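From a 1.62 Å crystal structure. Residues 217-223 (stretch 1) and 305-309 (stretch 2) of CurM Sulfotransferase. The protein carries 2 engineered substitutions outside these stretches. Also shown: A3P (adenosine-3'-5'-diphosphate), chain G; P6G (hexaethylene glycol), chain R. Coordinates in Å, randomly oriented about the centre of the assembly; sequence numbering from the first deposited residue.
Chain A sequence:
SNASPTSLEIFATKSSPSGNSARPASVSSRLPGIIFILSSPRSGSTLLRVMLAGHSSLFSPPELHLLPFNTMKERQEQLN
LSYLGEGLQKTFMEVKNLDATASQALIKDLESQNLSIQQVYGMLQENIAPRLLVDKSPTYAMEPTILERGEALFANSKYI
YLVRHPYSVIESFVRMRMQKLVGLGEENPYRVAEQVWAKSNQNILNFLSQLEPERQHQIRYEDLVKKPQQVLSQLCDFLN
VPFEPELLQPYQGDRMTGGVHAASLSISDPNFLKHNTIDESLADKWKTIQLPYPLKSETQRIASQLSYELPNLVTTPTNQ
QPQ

Stretch 1 217-223: HQIRYED
Stretch 2 (305-309) QLSYE

What backbone arrangement brings the two stretches together? Residues 217-220 form the end of a strand, with phi/psi running from -150/126 at His 217 to -93/127 at Arg 220, and Arg 220 is the N-cap of a helix that takes in 221-223, where phi/psi settle near -60/-40. Stretch 2 leaves a helix: Gln 305 is still helical (-61/-34), Leu 306 follows at -88/5, and Ser 307 turns to positive phi (63/31) in a Schellman motif before Tyr 308 and Glu 309 extend (-93/135 and -86/142). The backbones stay well apart, the nearest CA atoms being those of Arg 220 and Leu 306 at 9.3 Å, so side chains must span the gap. Together they bury 256 Å².

What do Gln 305 and Leu 306 offer to the strand? Gln 305 (chi1 and chi2 both t) does not touch stretch 1, but its O accepts a 2.7 Å hydrogen bond from O19 of the hexaethylene glycol. Leu 306 (m, t), its CA-to-CB bond sideways, brings CD2 to 4.1 Å from NE2 of Gln 218, a loose contact. Its carbonyl does more. The CA-to-CB bond of Arg 220 points toward stretch 2 and, with chi angles of -50°, 173°, 77° and 75°, the side chain places its guanidinium edge against that oxygen: Arg 220 NH1 lies 2.7 Å and NH2 2.8 Å from Leu 306 O, with N-H...acceptor angles of 142° and 140°. One acceptor thus takes a fork of two donors, and a carbonyl at the end of the helix is paired with a positive charge.

How does the Schellman turn at Ser 307 meet Arg 220? The CA-to-CB bond of Ser 307 points toward stretch 1, and Ser 307 CB is 4.1 Å from Arg 220 NH1. Ser 307 O lies 3.5 Å from Arg 220 NH1, but the angle is too poor for a hydrogen bond. Ser 307 OG (chi1 -62°) donates to O19 of the glycol at 2.6 Å. That ligand, probably from the crystallisation liquor, also links back to Gln 218 (t, t, chi3 106°), whose N donates to glycol O4 and NE2 to glycol O16, both at 2.9 Å. Gln 218 OE1 takes a weak 3.2 Å bond from Arg 220 NH2.

Why does Tyr 308 hold both Arg 220 and Glu 222? Its CA-to-CB bond runs sideways, but chi1 of -79° and chi2 of -62° carry the ring nearer to stretch 1. The guanidinium lies over one ring face, with Arg 220 CZ 4.3 Å from the Tyr 308 ring centroid and 19° off the normal, a cation-pi arrangement in which the charge faces the aromatic electrons; Arg 220 NH1 comes within 3.4 Å of Tyr 308 CE1. At the ring edge, Tyr 308 OH donates to Glu 222 OE1 at 2.7 Å. The CA-to-CB bond of Glu 222 (m, p, chi3 16°) points toward stretch 2, its carboxylate giving the buried phenol a charged acceptor. Glu 309 (m, t, chi3 26°) lies beyond the contact.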

# COMPACT_ATOMS: atom_id res chain seq x y z
N HIS A 217 13.94 0.64 -2.72
CA HIS A 217 14.00 2.06 -3.01
C HIS A 217 13.11 2.80 -2.03
O HIS A 217 11.93 2.48 -1.91
CB HIS A 217 13.50 2.29 -4.44
CG HIS A 217 13.60 3.70 -4.92
ND1 HIS A 217 14.77 4.23 -5.42
CD2 HIS A 217 12.67 4.67 -5.02
CE1 HIS A 217 14.56 5.48 -5.79
NE2 HIS A 217 13.30 5.78 -5.55
N GLN A 218 13.66 3.79 -1.33
CA GLN A 218 12.88 4.54 -0.36
C GLN A 218 12.28 5.79 -0.98
O GLN A 218 12.95 6.50 -1.73
CB GLN A 218 13.75 4.92 0.84
CG GLN A 218 12.94 5.47 2.03
CD GLN A 218 13.83 5.98 3.15
OE1 GLN A 218 13.96 7.19 3.35
NE2 GLN A 218 14.45 5.06 3.88
N ILE A 219 11.02 6.05 -0.65
CA ILE A 219 10.35 7.30 -1.00
C ILE A 219 9.82 7.95 0.26
O ILE A 219 9.15 7.30 1.06
CB ILE A 219 9.19 7.07 -1.98
CG1 ILE A 219 9.74 6.58 -3.33
CG2 ILE A 219 8.38 8.37 -2.19
CD1 ILE A 219 8.67 6.23 -4.34
N ARG A 220 10.14 9.23 0.45
CA ARG A 220 9.58 9.99 1.55
C ARG A 220 8.33 10.69 1.05
O ARG A 220 8.37 11.37 0.03
CB ARG A 220 10.60 11.01 2.06
CG ARG A 220 11.96 10.36 2.32
CD ARG A 220 13.03 11.37 2.67
NE ARG A 220 12.92 11.84 4.05
CZ ARG A 220 13.27 11.13 5.12
NH1 ARG A 220 13.13 11.67 6.32
NH2 ARG A 220 13.76 9.89 5.00
N TYR A 221 7.23 10.50 1.78
CA TYR A 221 5.97 11.14 1.43
C TYR A 221 6.15 12.64 1.20
O TYR A 221 5.56 13.22 0.27
CB TYR A 221 4.93 10.92 2.55
CG TYR A 221 3.70 11.77 2.36
CD1 TYR A 221 2.69 11.38 1.49
CD2 TYR A 221 3.57 12.99 3.03
CE1 TYR A 221 1.56 12.17 1.30
CE2 TYR A 221 2.44 13.79 2.85
CZ TYR A 221 1.44 13.38 1.99
OH TYR A 221 0.34 14.17 1.83
N GLU A 222 6.95 13.27 2.05
CA GLU A 222 7.13 14.72 1.98
C GLU A 222 7.75 15.13 0.64
O GLU A 222 7.33 16.12 0.05
CB GLU A 222 7.94 15.23 3.17
CG GLU A 222 7.24 15.04 4.54
CD GLU A 222 7.30 13.61 5.09
OE1 GLU A 222 8.09 12.77 4.60
OE2 GLU A 222 6.52 13.34 6.02
N ASP A 223 8.73 14.34 0.17
CA ASP A 223 9.34 14.54 -1.15
C ASP A 223 8.33 14.23 -2.26
O ASP A 223 8.25 14.95 -3.26
CB ASP A 223 10.56 13.64 -1.34
CG ASP A 223 11.72 14.00 -0.43
OD1 ASP A 223 11.79 15.15 0.08
OD2 ASP A 223 12.60 13.12 -0.26
N GLN A 305 16.75 7.14 12.52
CA GLN A 305 17.26 6.28 11.45
C GLN A 305 16.70 6.71 10.10
O GLN A 305 17.39 6.62 9.08
CB GLN A 305 16.97 4.80 11.69
CG GLN A 305 17.74 3.91 10.72
CD GLN A 305 17.48 2.43 10.87
OE1 GLN A 305 17.00 1.96 11.91
NE2 GLN A 305 17.84 1.67 9.84
N LEU A 306 15.45 7.17 10.11
CA LEU A 306 14.78 7.64 8.90
C LEU A 306 15.02 9.12 8.60
O LEU A 306 14.43 9.66 7.67
CB LEU A 306 13.27 7.37 9.00
CG LEU A 306 12.85 5.90 9.04
CD1 LEU A 306 11.35 5.78 9.27
CD2 LEU A 306 13.24 5.16 7.76
N SER A 307 15.89 9.76 9.38
CA SER A 307 16.26 11.17 9.18
C SER A 307 15.11 12.17 9.34
O SER A 307 15.11 13.22 8.69
CB SER A 307 16.95 11.37 7.82
OG SER A 307 18.15 10.63 7.74
N TYR A 308 14.14 11.85 10.19
CA TYR A 308 13.08 12.81 10.52
C TYR A 308 13.43 13.62 11.78
O TYR A 308 13.89 13.05 12.77
CB TYR A 308 11.74 12.10 10.74
CG TYR A 308 11.04 11.71 9.46
CD1 TYR A 308 10.63 12.69 8.54
CD2 TYR A 308 10.78 10.38 9.16
CE1 TYR A 308 9.97 12.34 7.37
CE2 TYR A 308 10.12 10.02 7.99
CZ TYR A 308 9.72 11.00 7.10
OH TYR A 308 9.07 10.65 5.95
N GLU A 309 13.20 14.93 11.71
CA GLU A 309 13.41 15.84 12.83
C GLU A 309 12.18 15.89 13.70
O GLU A 309 11.05 15.87 13.20
CB GLU A 309 13.68 17.26 12.32
CG GLU A 309 14.85 17.40 11.36
CD GLU A 309 14.88 18.75 10.66
OE1 GLU A 309 14.35 19.74 11.22
OE2 GLU A 309 15.45 18.83 9.55
P1 A3P G . -5.26 12.21 5.76
O1P A3P G . -5.83 11.55 6.99
O2P A3P G . -6.29 12.45 4.68
O3P A3P G . -4.37 13.38 6.07
P2 A3P G . -2.74 6.07 2.93
O4P A3P G . -1.41 5.41 3.09
O5P A3P G . -3.78 5.69 3.94
O6P A3P G . -3.25 6.03 1.51
O5' A3P G . -2.46 7.63 3.25
C5' A3P G . -3.57 8.52 3.41
C4' A3P G . -3.00 9.91 3.45
O4' A3P G . -2.53 10.25 2.14
C3' A3P G . -4.05 10.97 3.75
O3' A3P G . -4.27 11.06 5.16
C2' A3P G . -3.40 12.20 3.13
O2' A3P G . -2.55 12.86 4.07
C1' A3P G . -2.55 11.67 1.99
N9 A3P G . -3.16 12.01 0.68
C8 A3P G . -4.27 11.49 0.12
N7 A3P G . -4.54 12.08 -1.08
C5 A3P G . -3.58 13.00 -1.28
C6 A3P G . -3.24 13.99 -2.34
N6 A3P G . -4.01 14.08 -3.44
N1 A3P G . -2.14 14.76 -2.15
C2 A3P G . -1.35 14.66 -1.05
N3 A3P G . -1.60 13.78 -0.06
C4 A3P G . -2.67 12.95 -0.13
C2 P6G R . 15.94 7.19 -2.03
C3 P6G R . 16.45 5.96 -2.77
O4 P6G R . 16.29 4.78 -1.97
C5 P6G R . 17.53 4.42 -1.37
C6 P6G R . 17.43 2.99 -0.86
O7 P6G R . 16.40 2.91 0.12
C8 P6G R . 16.09 1.53 0.35
C9 P6G R . 14.96 1.41 1.37
O10 P6G R . 15.29 2.09 2.59
C11 P6G R . 15.87 1.13 3.49
C12 P6G R . 16.03 1.72 4.89
O13 P6G R . 16.69 2.98 4.82
C14 P6G R . 16.86 3.48 6.16
C15 P6G R . 17.53 4.85 6.10
O16 P6G R . 16.57 5.83 5.69
C17 P6G R . 17.25 6.87 4.98
C18 P6G R . 17.03 8.19 5.70
O19 P6G R . 17.76 8.18 6.93